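Phosphodiesterase (Trypanosoma brucei brucei, PDB 5H2Q) belongs to the HD-type phosphodiesterase family, with an all-helical fold that holds a zinc and a magnesium ion beside a ligand pocket. Local coordinates at residues A205-F210 / L237-D242; K213-M218 / F306-D311; E263-G268 / S285-L290. One frame throughout, in Å; residues are numbered along the deposited sequence.

Contact 1: A205-F210 / L237-D242; sequences ARHSEF and LMKAGD. With ZN (zinc ion), chain C; LLI ((4~{a}~{S},8~{a}~{R})-2-cycloheptyl-4-[4-methoxy-3-[2-(2-oxidanylideneimidazolidin-1-yl)ethoxy]phenyl]-4~{a},5,8,8~{a}-tetrahydrophthalazin-1-one), chain E.
Lys239 reaches from helix 227-242 to the first turn of helix 207-217, where His207 and Phe210 receive it. The bond from CA to CB heads for helix 207-217, and with CG anti to the carbonyl carbon (chi1 -79°) the chain carries on across the gap. The aliphatic part continues to CD, which rests 3.8 Å from Phe210 CB. Bends at chi3 and chi4 then turn the chain off this apolar neighbour: CE comes within 3.4 Å of His207 ND1, and NZ donates a hydrogen bond of 2.8 Å to the same ND1. The ammonium sits at the edge of the imidazole, 16° out of the ring plane. ND1 acts as the acceptor, which probably eases the burial of the lysine's charge, while lysine supplies both the length to bridge the helices and methylenes that tolerate an apolar lining. Phe305 of helix 290-312 also touches the lysine side chain.

Phe210 CE2 sits over the centre of the Arg206 guanidinium, 3.4 Å above its plane, with the ring steeply tilted to that group. Arg206 NE and NH2 grip the two carboxylate oxygens of Glu209 side-on, the bond from NH2 to OE2 being 2.9 Å, and this bidentate salt bridge fixes the rotation of the planar group.

One turn after Lys239, Asp242 binds the zinc ion through OD1 at 2.2 Å, while its OD2 accepts a 2.5 Å hydrogen bond from a zinc-bound water. His92, His128 and Asp129 complete the protein ligands, the two-histidine, two-aspartate metal site characteristic of the HD-type phosphodiesterase fold.

Contact 2: K213-M218 / F306-D311; sequences KYLELM and FQKIVD
Leu215 lays its two methyl groups against Lys308 of the neighbouring helix. CD2 stands 3.4 Å from the backbone O of Lys308, and CD1 meets the lysine's methylenes, 3.7 Å from CD. The two side chains cross at about a right angle, with a branched leucine broad enough to touch backbone and side chain together. The lysine chain is extended beyond CG, so its hydrocarbon part passes the leucine while its charged end leads away from this segment; there NZ makes a long, weak ion pair with Glu212.

Beside this pair, Tyr214 brings CE2 to 4.0 Å from Ile309 CG2. The ring is carried across by CG lying anti to the backbone N (chi1 170°), and here too the two side chains cross at about a right angle. Ile309 answers with its CG2 branch, a short methyl suited to a large flat partner.

Further out, Thr233 and Val236 of helix 227-242 touch the tyrosine, as do Cys313 and Leu314 just beyond helix 290-312. Leu211, one turn before Leu215, extends the apolar seam by touching both Lys308 and Ile309.

The axes of the short helical segments run nearly parallel, at 22°, and approach to 10.5 Å at their closest, a gap filled largely by side chains. Such side-by-side packing of helices 207-217 and 290-312 belongs to the all-helical bundle of the phosphodiesterase fold.

Contact 3: E263-G268 / S285-L290; sequences EFYRQG and SKNMEL. With LLI ((4~{a}~{S},8~{a}~{R})-2-cycloheptyl-4-[4-methoxy-3-[2-(2-oxidanylideneimidazolidin-1-yl)ethoxy]phenyl]-4~{a},5,8,8~{a}-tetrahydrophthalazin-1-one), chain E.
Tyr265 projects from helix 250-274 toward the loop at 285-290, its phenol end crossing the side-chain amide of Asn287. In this all-helical phosphodiesterase fold, that loop leads from helix 250-274 into helix 290-312, with Glu289 as the N-cap residue. The tyrosine ring and the asparagine amide cross obliquely, their planes 63° apart, and OD1 of Asn287 lies 3.3 Å from Tyr265 OH and 3.8 Å from CE2. CG lies anti to the carbonyl carbon (chi1 -76°), which sends the long ring outward from the helix. Tyrosine suits this partly exposed place: its ring spans the distance between the segments while its hydroxyl ends among polar groups. Arg284, just before the loop segment, also touches its side chain.

A water joins the hydroxyl to the loop backbone. It is 2.7 Å from Tyr265 OH, donates weakly to Lys286 O, and accepts a weak bond from Met288 N, so it addresses the main chain on both sides of Asn287.

The preceding residue, Phe264, serves the ligand pocket. Its ring stacks with that of Phe282 and meets LLI obliquely. At the far end of the loop segment, Leu290 packs its side chain on Ala257, Met258 and Thr261, while its backbone O comes within 3.8 Å of LLI O35. The ligand's imidazolidinone end is thus approached by both segments: on the side of the imidazolidinone ring away from O35, Phe264 CD2 lies 3.6 Å from LLI C31.

From the N terminus, 205-210 comes first and 213-218 follows on the same helix, 207-217. Contact 1 closes first, when 237-242 returns at the end of helix 227-242. Helix 250-274 then carries 263-268, and contact 3 closes a short loop at 285-290. Contact 2 closes last, on helix 290-312, so it crosses contact 1 and encloses contact 3. Contacts 1 and 2 touch, Ala240 O lying 3.7 Å from Phe306 CZ, and together join helices 207-217, 227-242 and 290-312. Contact 3 is remote, its centre about 24 Å from that of contact 1, yet LLI touches both.

Contact 1: A205-F210 / L237-D242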
loop_
_atom_site.group_PDB
_atom_site.type_symbol
_atom_site.label_atom_id
_atom_site.label_comp_id
_atom_site.label_asym_id
_atom_site.label_seq_id
_atom_site.Cartn_x
_atom_site.Cartn_y
_atom_site.Cartn_z
ATOM N N ALA A 205 10.946 -6.291 -7.063
ATOM C CA ALA A 205 12.129 -6.651 -7.844
ATOM C C ALA A 205 13.077 -5.433 -7.840
ATOM O O ALA A 205 14.286 -5.600 -7.990
ATOM C CB ALA A 205 11.744 -7.024 -9.265
ATOM N N ARG A 206 12.528 -4.202 -7.598
ATOM C CA ARG A 206 13.303 -2.955 -7.543
ATOM C C ARG A 206 13.532 -2.474 -6.104
ATOM O O ARG A 206 13.927 -1.320 -5.909
ATOM C CB ARG A 206 12.625 -1.859 -8.391
ATOM C CG ARG A 206 12.374 -2.238 -9.863
ATOM C CD ARG A 206 11.710 -1.132 -10.666
ATOM N NE ARG A 206 12.595 0.022 -10.831
ATOM C CZ ARG A 206 12.214 1.213 -11.273
ATOM N NH1 ARG A 206 10.952 1.427 -11.623
ATOM N NH2 ARG A 206 13.087 2.208 -11.353
ATOM N N HIS A 207 13.248 -3.319 -5.094
ATOM C CA HIS A 207 13.375 -2.934 -3.689
ATOM C C HIS A 207 14.719 -2.286 -3.338
ATOM O O HIS A 207 14.750 -1.168 -2.810
ATOM C CB HIS A 207 13.084 -4.115 -2.772
ATOM C CG HIS A 207 13.363 -3.853 -1.331
ATOM N ND1 HIS A 207 12.471 -3.125 -0.536
ATOM C CD2 HIS A 207 14.434 -4.205 -0.577
ATOM C CE1 HIS A 207 13.012 -3.106 0.674
ATOM N NE2 HIS A 207 14.202 -3.730 0.690
ATOM N N SER A 208 15.827 -3.021 -3.567
ATOM C CA SER A 208 17.171 -2.508 -3.243
ATOM C C SER A 208 17.552 -1.278 -4.073
ATOM O O SER A 208 18.278 -0.404 -3.582
ATOM C CB SER A 208 18.210 -3.618 -3.405
ATOM O OG SER A 208 18.287 -4.027 -4.762
ATOM N N GLU A 209 17.060 -1.202 -5.316
ATOM C CA GLU A 209 17.291 -0.074 -6.212
ATOM C C GLU A 209 16.717 1.212 -5.562
ATOM O O GLU A 209 17.478 2.144 -5.288
ATOM C CB GLU A 209 16.663 -0.344 -7.572
ATOM C CG GLU A 209 16.902 0.744 -8.588
ATOM C CD GLU A 209 15.984 0.685 -9.788
ATOM O OE1 GLU A 209 15.506 -0.420 -10.137
ATOM O OE2 GLU A 209 15.788 1.749 -10.415
ATOM N N PHE A 210 15.395 1.231 -5.258
ATOM C CA PHE A 210 14.803 2.404 -4.597
ATOM C C PHE A 210 15.397 2.719 -3.244
ATOM O O PHE A 210 15.627 3.901 -2.967
ATOM C CB PHE A 210 13.288 2.270 -4.490
ATOM C CG PHE A 210 12.659 2.556 -5.818
ATOM C CD1 PHE A 210 12.377 3.864 -6.207
ATOM C CD2 PHE A 210 12.334 1.520 -6.687
ATOM C CE1 PHE A 210 11.790 4.131 -7.449
ATOM C CE2 PHE A 210 11.734 1.786 -7.920
ATOM C CZ PHE A 210 11.474 3.089 -8.297
ATOM N N LEU A 237 8.187 5.996 1.364
ATOM C CA LEU A 237 7.040 5.873 2.247
ATOM C C LEU A 237 5.971 4.923 1.687
ATOM O O LEU A 237 5.347 4.201 2.449
ATOM C CB LEU A 237 6.418 7.249 2.526
ATOM C CG LEU A 237 7.099 8.059 3.582
ATOM C CD1 LEU A 237 6.405 9.376 3.700
ATOM C CD2 LEU A 237 7.071 7.347 4.946
ATOM N N MET A 238 5.747 4.946 0.370
ATOM C CA MET A 238 4.817 4.007 -0.283
ATOM C C MET A 238 5.348 2.586 -0.053
ATOM O O MET A 238 4.610 1.686 0.363
ATOM C CB MET A 238 4.764 4.327 -1.792
ATOM C CG MET A 238 3.649 3.624 -2.568
ATOM S SD MET A 238 1.946 3.721 -1.913
ATOM C CE MET A 238 1.742 5.471 -1.637
ATOM N N LYS A 239 6.654 2.386 -0.304
ATOM C CA LYS A 239 7.264 1.082 -0.056
ATOM C C LYS A 239 7.112 0.666 1.412
ATOM O O LYS A 239 6.797 -0.485 1.674
ATOM C CB LYS A 239 8.746 1.140 -0.424
ATOM C CG LYS A 239 8.966 1.027 -1.915
ATOM C CD LYS A 239 10.479 0.996 -2.252
ATOM C CE LYS A 239 11.241 -0.185 -1.661
ATOM N NZ LYS A 239 10.528 -1.486 -1.820
ATOM N N ALA A 240 7.345 1.600 2.379
ATOM C CA ALA A 240 7.215 1.338 3.809
ATOM C C ALA A 240 5.809 0.901 4.182
ATOM O O ALA A 240 5.645 -0.059 4.923
ATOM C CB ALA A 240 7.641 2.557 4.626
ATOM N N GLY A 241 4.789 1.556 3.627
ATOM C CA GLY A 241 3.433 1.114 3.904
ATOM C C GLY A 241 3.189 -0.283 3.368
ATOM O O GLY A 241 2.590 -1.114 4.045
ATOM N N ASP A 242 3.735 -0.582 2.171
ATOM C CA ASP A 242 3.569 -1.904 1.556
ATOM C C ASP A 242 4.178 -3.031 2.378
ATOM O O ASP A 242 3.610 -4.125 2.413
ATOM C CB ASP A 242 4.152 -1.905 0.153
ATOM C CG ASP A 242 3.188 -2.329 -0.929
ATOM O OD1 ASP A 242 2.082 -2.842 -0.580
ATOM O OD2 ASP A 242 3.577 -2.262 -2.104
HETATM ZN ZN ZN C . 0.473 -3.431 -1.894
HETATM C C2 LLI E . 5.255 -11.162 3.375
HETATM C C3 LLI E . 4.246 -10.479 4.086
HETATM O O1 LLI E . 5.755 -12.294 3.973
HETATM C C12 LLI E . 4.636 -8.065 -0.550
HETATM C C14 LLI E . 4.573 -8.436 -2.054
HETATM C C15 LLI E . 5.919 -8.875 -2.623
HETATM C C16 LLI E . 5.485 -6.802 -0.334
HETATM C C17 LLI E . 5.193 -5.721 -1.347
HETATM C C18 LLI E . 3.972 -7.278 -2.866
HETATM C C19 LLI E . 4.619 -5.958 -2.527
HETATM C C21 LLI E . 8.014 -10.117 -2.033
HETATM C C22 LLI E . 7.981 -11.690 -1.917
HETATM C C23 LLI E . 9.107 -9.449 -1.142
HETATM C C24 LLI E . 9.250 -12.463 -2.282
HETATM C C25 LLI E . 10.568 -9.859 -1.322
HETATM C C26 LLI E . 10.953 -11.201 -0.688
HETATM C C27 LLI E . 10.340 -12.509 -1.213
HETATM C C28 LLI E . 6.797 -13.009 3.292
HETATM C C29 LLI E . 7.081 -14.242 4.101
HETATM C C4 LLI E . 5.598 -10.746 2.096
HETATM C C5 LLI E . 3.589 -9.406 3.491
HETATM C C6 LLI E . 4.942 -9.667 1.504
HETATM C C7 LLI E . 3.937 -9.011 2.210
HETATM O O8 LLI E . 4.002 -10.937 5.354
HETATM C C9 LLI E . 2.843 -10.442 6.032
HETATM C C10 LLI E . 5.314 -9.240 0.134
HETATM N N11 LLI E . 6.266 -9.954 -0.441
HETATM N N13 LLI E . 6.665 -9.613 -1.707
HETATM O O20 LLI E . 6.294 -8.592 -3.750
HETATM N N30 LLI E . 6.100 -15.317 3.877
HETATM C C31 LLI E . 5.610 -15.673 2.543
HETATM C C32 LLI E . 5.274 -15.811 4.850
HETATM C C33 LLI E . 4.606 -16.780 2.841
HETATM N N34 LLI E . 4.400 -16.651 4.275
HETATM O O35 LLI E . 5.363 -15.559 6.044
HETATM O O HOH W 1 1.981 -3.521 -3.606
HETATM O O HOH W 2 1.369 -5.414 -1.630
#

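Contact 2: K213-M218 / F306-D311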
loop_
_atom_site.group_PDB
_atom_site.type_symbol
_atom_site.label_atom_id
_atom_site.label_comp_id
_atom_site.label_asym_id
_atom_site.label_seq_id
_atom_site.Cartn_x
_atom_site.Cartn_y
_atom_site.Cartn_z
ATOM N N LYS A 213 19.016 4.098 -3.671
ATOM C CA LYS A 213 18.930 5.403 -4.338
ATOM C C LYS A 213 18.525 6.498 -3.333
ATOM O O LYS A 213 19.059 7.611 -3.383
ATOM C CB LYS A 213 17.973 5.381 -5.541
ATOM C CG LYS A 213 18.103 6.616 -6.429
ATOM C CD LYS A 213 17.105 6.675 -7.578
ATOM C CE LYS A 213 17.161 8.040 -8.231
ATOM N NZ LYS A 213 16.186 8.184 -9.344
ATOM N N TYR A 214 17.628 6.162 -2.395
ATOM C CA TYR A 214 17.180 7.086 -1.361
ATOM C C TYR A 214 18.313 7.354 -0.377
ATOM O O TYR A 214 18.609 8.515 -0.099
ATOM C CB TYR A 214 15.945 6.519 -0.633
ATOM C CG TYR A 214 15.523 7.276 0.607
ATOM C CD1 TYR A 214 14.843 8.491 0.510
ATOM C CD2 TYR A 214 15.723 6.741 1.876
ATOM C CE1 TYR A 214 14.434 9.183 1.650
ATOM C CE2 TYR A 214 15.343 7.437 3.024
ATOM C CZ TYR A 214 14.678 8.648 2.905
ATOM O OH TYR A 214 14.276 9.320 4.038
ATOM N N LEU A 215 18.954 6.275 0.131
ATOM C CA LEU A 215 20.049 6.358 1.098
ATOM C C LEU A 215 21.243 7.155 0.588
ATOM O O LEU A 215 21.878 7.839 1.390
ATOM C CB LEU A 215 20.479 4.962 1.596
ATOM C CG LEU A 215 19.443 4.128 2.358
ATOM C CD1 LEU A 215 19.925 2.700 2.533
ATOM C CD2 LEU A 215 19.086 4.737 3.712
ATOM N N GLU A 216 21.528 7.103 -0.725
ATOM C CA GLU A 216 22.630 7.873 -1.299
ATOM C C GLU A 216 22.295 9.343 -1.430
ATOM O O GLU A 216 23.162 10.186 -1.171
ATOM C CB GLU A 216 23.145 7.294 -2.621
ATOM C CG GLU A 216 24.554 6.734 -2.484
ATOM C CD GLU A 216 25.690 7.737 -2.435
ATOM O OE1 GLU A 216 25.970 8.273 -1.338
ATOM O OE2 GLU A 216 26.340 7.942 -3.484
ATOM N N LEU A 217 21.035 9.666 -1.794
ATOM C CA LEU A 217 20.621 11.073 -1.879
ATOM C C LEU A 217 20.641 11.683 -0.485
ATOM O O LEU A 217 20.930 12.873 -0.357
ATOM C CB LEU A 217 19.245 11.271 -2.556
ATOM C CG LEU A 217 19.131 10.930 -4.050
ATOM C CD1 LEU A 217 17.700 11.065 -4.519
ATOM C CD2 LEU A 217 20.039 11.809 -4.925
ATOM N N MET A 218 20.448 10.846 0.564
ATOM C CA MET A 218 20.458 11.296 1.957
ATOM C C MET A 218 21.831 11.308 2.625
ATOM O O MET A 218 21.918 11.664 3.804
ATOM C CB MET A 218 19.452 10.523 2.807
ATOM C CG MET A 218 18.421 11.449 3.409
ATOM S SD MET A 218 16.860 11.605 2.490
ATOM C CE MET A 218 17.371 12.099 0.848
ATOM N N PHE A 306 13.741 -0.628 7.302
ATOM C CA PHE A 306 13.298 0.342 8.313
ATOM C C PHE A 306 14.460 0.889 9.126
ATOM O O PHE A 306 14.514 2.092 9.353
ATOM C CB PHE A 306 12.223 -0.226 9.222
ATOM C CG PHE A 306 10.862 -0.326 8.558
ATOM C CD1 PHE A 306 10.056 0.802 8.412
ATOM C CD2 PHE A 306 10.365 -1.552 8.140
ATOM C CE1 PHE A 306 8.782 0.701 7.828
ATOM C CE2 PHE A 306 9.095 -1.650 7.545
ATOM C CZ PHE A 306 8.302 -0.528 7.424
ATOM N N GLN A 307 15.411 0.022 9.527
ATOM C CA GLN A 307 16.579 0.496 10.276
ATOM C C GLN A 307 17.338 1.579 9.500
ATOM O O GLN A 307 17.659 2.613 10.083
ATOM C CB GLN A 307 17.511 -0.697 10.647
ATOM C CG GLN A 307 18.713 -0.333 11.535
ATOM C CD GLN A 307 18.304 -0.045 12.959
ATOM O OE1 GLN A 307 18.022 -0.951 13.751
ATOM N NE2 GLN A 307 18.251 1.232 13.310
ATOM N N LYS A 308 17.596 1.351 8.195
ATOM C CA LYS A 308 18.357 2.239 7.312
ATOM C C LYS A 308 17.638 3.570 7.054
ATOM O O LYS A 308 18.290 4.623 7.032
ATOM C CB LYS A 308 18.704 1.558 5.982
ATOM C CG LYS A 308 19.767 0.450 6.087
ATOM C CD LYS A 308 19.870 -0.316 4.759
ATOM C CE LYS A 308 20.934 -1.393 4.758
ATOM N NZ LYS A 308 20.950 -2.138 3.465
ATOM N N ILE A 309 16.307 3.522 6.812
ATOM C CA ILE A 309 15.587 4.762 6.535
ATOM C C ILE A 309 15.437 5.605 7.812
ATOM O O ILE A 309 15.544 6.831 7.707
ATOM C CB ILE A 309 14.254 4.580 5.742
ATOM C CG1 ILE A 309 13.154 3.944 6.616
ATOM C CG2 ILE A 309 14.508 3.817 4.424
ATOM C CD1 ILE A 309 11.756 3.760 5.914
ATOM N N VAL A 310 15.249 4.957 8.992
ATOM C CA VAL A 310 15.140 5.601 10.311
ATOM C C VAL A 310 16.480 6.283 10.639
ATOM O O VAL A 310 16.496 7.476 10.923
ATOM C CB VAL A 310 14.647 4.663 11.458
ATOM C CG1 VAL A 310 14.809 5.319 12.827
ATOM C CG2 VAL A 310 13.190 4.242 11.251
ATOM N N ASP A 311 17.603 5.539 10.516
ATOM C CA ASP A 311 18.941 6.062 10.792
ATOM C C ASP A 311 19.382 7.183 9.846
ATOM O O ASP A 311 20.059 8.102 10.309
ATOM C CB ASP A 311 19.992 4.925 10.826
ATOM C CG ASP A 311 19.786 3.884 11.918
ATOM O OD1 ASP A 311 18.917 4.094 12.787
ATOM O OD2 ASP A 311 20.472 2.839 11.879
#

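Contact 3: E263-G268 / S285-L290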
loop_
_atom_site.group_PDB
_atom_site.type_symbol
_atom_site.label_atom_id
_atom_site.label_comp_id
_atom_site.label_asym_id
_atom_site.label_seq_id
_atom_site.Cartn_x
_atom_site.Cartn_y
_atom_site.Cartn_z
ATOM N N GLU A 263 -2.730 -16.525 0.154
ATOM C CA GLU A 263 -2.679 -16.031 -1.216
ATOM C C GLU A 263 -1.535 -16.682 -2.012
ATOM O O GLU A 263 -1.782 -17.180 -3.110
ATOM C CB GLU A 263 -2.525 -14.502 -1.231
ATOM C CG GLU A 263 -2.665 -13.975 -2.645
ATOM C CD GLU A 263 -2.798 -12.476 -2.651
ATOM O OE1 GLU A 263 -3.895 -11.977 -2.306
ATOM O OE2 GLU A 263 -1.823 -11.806 -3.059
ATOM N N PHE A 264 -0.305 -16.694 -1.446
ATOM C CA PHE A 264 0.893 -17.266 -2.055
ATOM C C PHE A 264 0.683 -18.744 -2.395
ATOM O O PHE A 264 0.989 -19.158 -3.508
ATOM C CB PHE A 264 2.122 -17.052 -1.159
ATOM C CG PHE A 264 2.791 -15.694 -1.239
ATOM C CD1 PHE A 264 2.131 -14.600 -1.797
ATOM C CD2 PHE A 264 4.059 -15.496 -0.715
ATOM C CE1 PHE A 264 2.741 -13.344 -1.855
ATOM C CE2 PHE A 264 4.675 -14.238 -0.778
ATOM C CZ PHE A 264 4.011 -13.169 -1.348
ATOM N N TYR A 265 0.055 -19.498 -1.474
ATOM C CA TYR A 265 -0.246 -20.920 -1.673
ATOM C C TYR A 265 -1.216 -21.149 -2.823
ATOM O O TYR A 265 -1.062 -22.131 -3.565
ATOM C CB TYR A 265 -0.791 -21.542 -0.370
ATOM C CG TYR A 265 0.253 -21.808 0.691
ATOM C CD1 TYR A 265 1.609 -21.629 0.428
ATOM C CD2 TYR A 265 -0.110 -22.266 1.954
ATOM C CE1 TYR A 265 2.577 -21.927 1.381
ATOM C CE2 TYR A 265 0.849 -22.564 2.916
ATOM C CZ TYR A 265 2.190 -22.381 2.632
ATOM O OH TYR A 265 3.135 -22.636 3.591
ATOM N N ARG A 266 -2.196 -20.242 -3.011
ATOM C CA ARG A 266 -3.130 -20.353 -4.134
ATOM C C ARG A 266 -2.404 -20.136 -5.456
ATOM O O ARG A 266 -2.766 -20.743 -6.461
ATOM C CB ARG A 266 -4.293 -19.372 -4.005
ATOM C CG ARG A 266 -5.176 -19.682 -2.819
ATOM C CD ARG A 266 -6.471 -18.919 -2.847
ATOM N NE ARG A 266 -7.193 -19.116 -1.589
ATOM C CZ ARG A 266 -8.363 -18.560 -1.296
ATOM N NH1 ARG A 266 -8.967 -17.766 -2.172
ATOM N NH2 ARG A 266 -8.939 -18.795 -0.128
ATOM N N GLN A 267 -1.394 -19.245 -5.462
ATOM C CA GLN A 267 -0.613 -19.033 -6.682
ATOM C C GLN A 267 0.154 -20.331 -6.986
ATOM O O GLN A 267 0.141 -20.798 -8.128
ATOM C CB GLN A 267 0.368 -17.863 -6.542
ATOM C CG GLN A 267 1.329 -17.793 -7.743
ATOM C CD GLN A 267 2.197 -16.566 -7.798
ATOM O OE1 GLN A 267 1.813 -15.487 -7.358
ATOM N NE2 GLN A 267 3.376 -16.700 -8.386
ATOM N N GLY A 268 0.803 -20.881 -5.961
ATOM C CA GLY A 268 1.580 -22.117 -6.067
ATOM C C GLY A 268 0.739 -23.271 -6.566
ATOM O O GLY A 268 1.221 -24.060 -7.389
ATOM N N SER A 285 1.023 -27.884 -0.419
ATOM C CA SER A 285 1.197 -29.277 0.031
ATOM C C SER A 285 2.484 -29.443 0.848
ATOM O O SER A 285 2.422 -29.985 1.955
ATOM C CB SER A 285 1.167 -30.240 -1.153
ATOM O OG SER A 285 2.218 -29.963 -2.062
ATOM N N LYS A 286 3.638 -28.935 0.324
ATOM C CA LYS A 286 4.916 -28.906 1.051
ATOM C C LYS A 286 4.677 -27.848 2.124
ATOM O O LYS A 286 3.944 -26.892 1.853
ATOM C CB LYS A 286 6.066 -28.460 0.126
ATOM C CG LYS A 286 7.387 -28.146 0.834
ATOM C CD LYS A 286 8.077 -26.918 0.245
ATOM C CE LYS A 286 9.391 -27.246 -0.432
ATOM N NZ LYS A 286 9.202 -27.932 -1.740
ATOM N N ASN A 287 5.220 -28.011 3.341
ATOM C CA ASN A 287 4.903 -26.982 4.307
ATOM C C ASN A 287 6.059 -26.447 5.126
ATOM O O ASN A 287 6.898 -27.183 5.651
ATOM C CB ASN A 287 3.771 -27.403 5.200
ATOM C CG ASN A 287 2.473 -26.897 4.634
ATOM O OD1 ASN A 287 2.275 -25.686 4.441
ATOM N ND2 ASN A 287 1.522 -27.792 4.454
ATOM N N MET A 288 6.052 -25.107 5.211
ATOM C CA MET A 288 6.976 -24.234 5.908
ATOM C C MET A 288 6.221 -23.571 7.064
ATOM O O MET A 288 5.051 -23.197 6.917
ATOM C CB MET A 288 7.496 -23.169 4.922
ATOM C CG MET A 288 8.488 -22.186 5.515
ATOM S SD MET A 288 10.143 -22.882 5.721
ATOM C CE MET A 288 11.132 -21.424 5.411
ATOM N N GLU A 289 6.895 -23.448 8.216
ATOM C CA GLU A 289 6.370 -22.802 9.405
ATOM C C GLU A 289 6.169 -21.310 9.115
ATOM O O GLU A 289 7.070 -20.661 8.569
ATOM C CB GLU A 289 7.349 -22.971 10.569
ATOM C CG GLU A 289 7.094 -24.194 11.423
ATOM C CD GLU A 289 7.718 -24.075 12.798
ATOM O OE1 GLU A 289 8.833 -24.610 12.993
ATOM O OE2 GLU A 289 7.112 -23.406 13.666
ATOM N N LEU A 290 4.977 -20.792 9.436
ATOM C CA LEU A 290 4.623 -19.376 9.269
ATOM C C LEU A 290 5.724 -18.484 9.881
ATOM O O LEU A 290 6.174 -17.534 9.241
ATOM C CB LEU A 290 3.255 -19.124 9.938
ATOM C CG LEU A 290 2.596 -17.738 9.745
ATOM C CD1 LEU A 290 2.301 -17.453 8.281
ATOM C CD2 LEU A 290 1.297 -17.651 10.529
HETATM C C2 LLI E . 5.255 -11.162 3.375
HETATM C C3 LLI E . 4.246 -10.479 4.086
HETATM O O1 LLI E . 5.755 -12.294 3.973
HETATM C C12 LLI E . 4.636 -8.065 -0.550
HETATM C C14 LLI E . 4.573 -8.436 -2.054
HETATM C C15 LLI E . 5.919 -8.875 -2.623
HETATM C C16 LLI E . 5.485 -6.802 -0.334
HETATM C C17 LLI E . 5.193 -5.721 -1.347
HETATM C C18 LLI E . 3.972 -7.278 -2.866
HETATM C C19 LLI E . 4.619 -5.958 -2.527
HETATM C C21 LLI E . 8.014 -10.117 -2.033
HETATM C C22 LLI E . 7.981 -11.690 -1.917
HETATM C C23 LLI E . 9.107 -9.449 -1.142
HETATM C C24 LLI E . 9.250 -12.463 -2.282
HETATM C C25 LLI E . 10.568 -9.859 -1.322
HETATM C C26 LLI E . 10.953 -11.201 -0.688
HETATM C C27 LLI E . 10.340 -12.509 -1.213
HETATM C C28 LLI E . 6.797 -13.009 3.292
HETATM C C29 LLI E . 7.081 -14.242 4.101
HETATM C C4 LLI E . 5.598 -10.746 2.096
HETATM C C5 LLI E . 3.589 -9.406 3.491
HETATM C C6 LLI E . 4.942 -9.667 1.504
HETATM C C7 LLI E . 3.937 -9.011 2.210
HETATM O O8 LLI E . 4.002 -10.937 5.354
HETATM C C9 LLI E . 2.843 -10.442 6.032
HETATM C C10 LLI E . 5.314 -9.240 0.134
HETATM N N11 LLI E . 6.266 -9.954 -0.441
HETATM N N13 LLI E . 6.665 -9.613 -1.707
HETATM O O20 LLI E . 6.294 -8.592 -3.750
HETATM N N30 LLI E . 6.100 -15.317 3.877
HETATM C C31 LLI E . 5.610 -15.673 2.543
HETATM C C32 LLI E . 5.274 -15.811 4.850
HETATM C C33 LLI E . 4.606 -16.780 2.841
HETATM N N34 LLI E . 4.400 -16.651 4.275
HETATM O O35 LLI E . 5.363 -15.559 6.044
HETATM O O HOH W 3 5.133 -23.832 2.225
#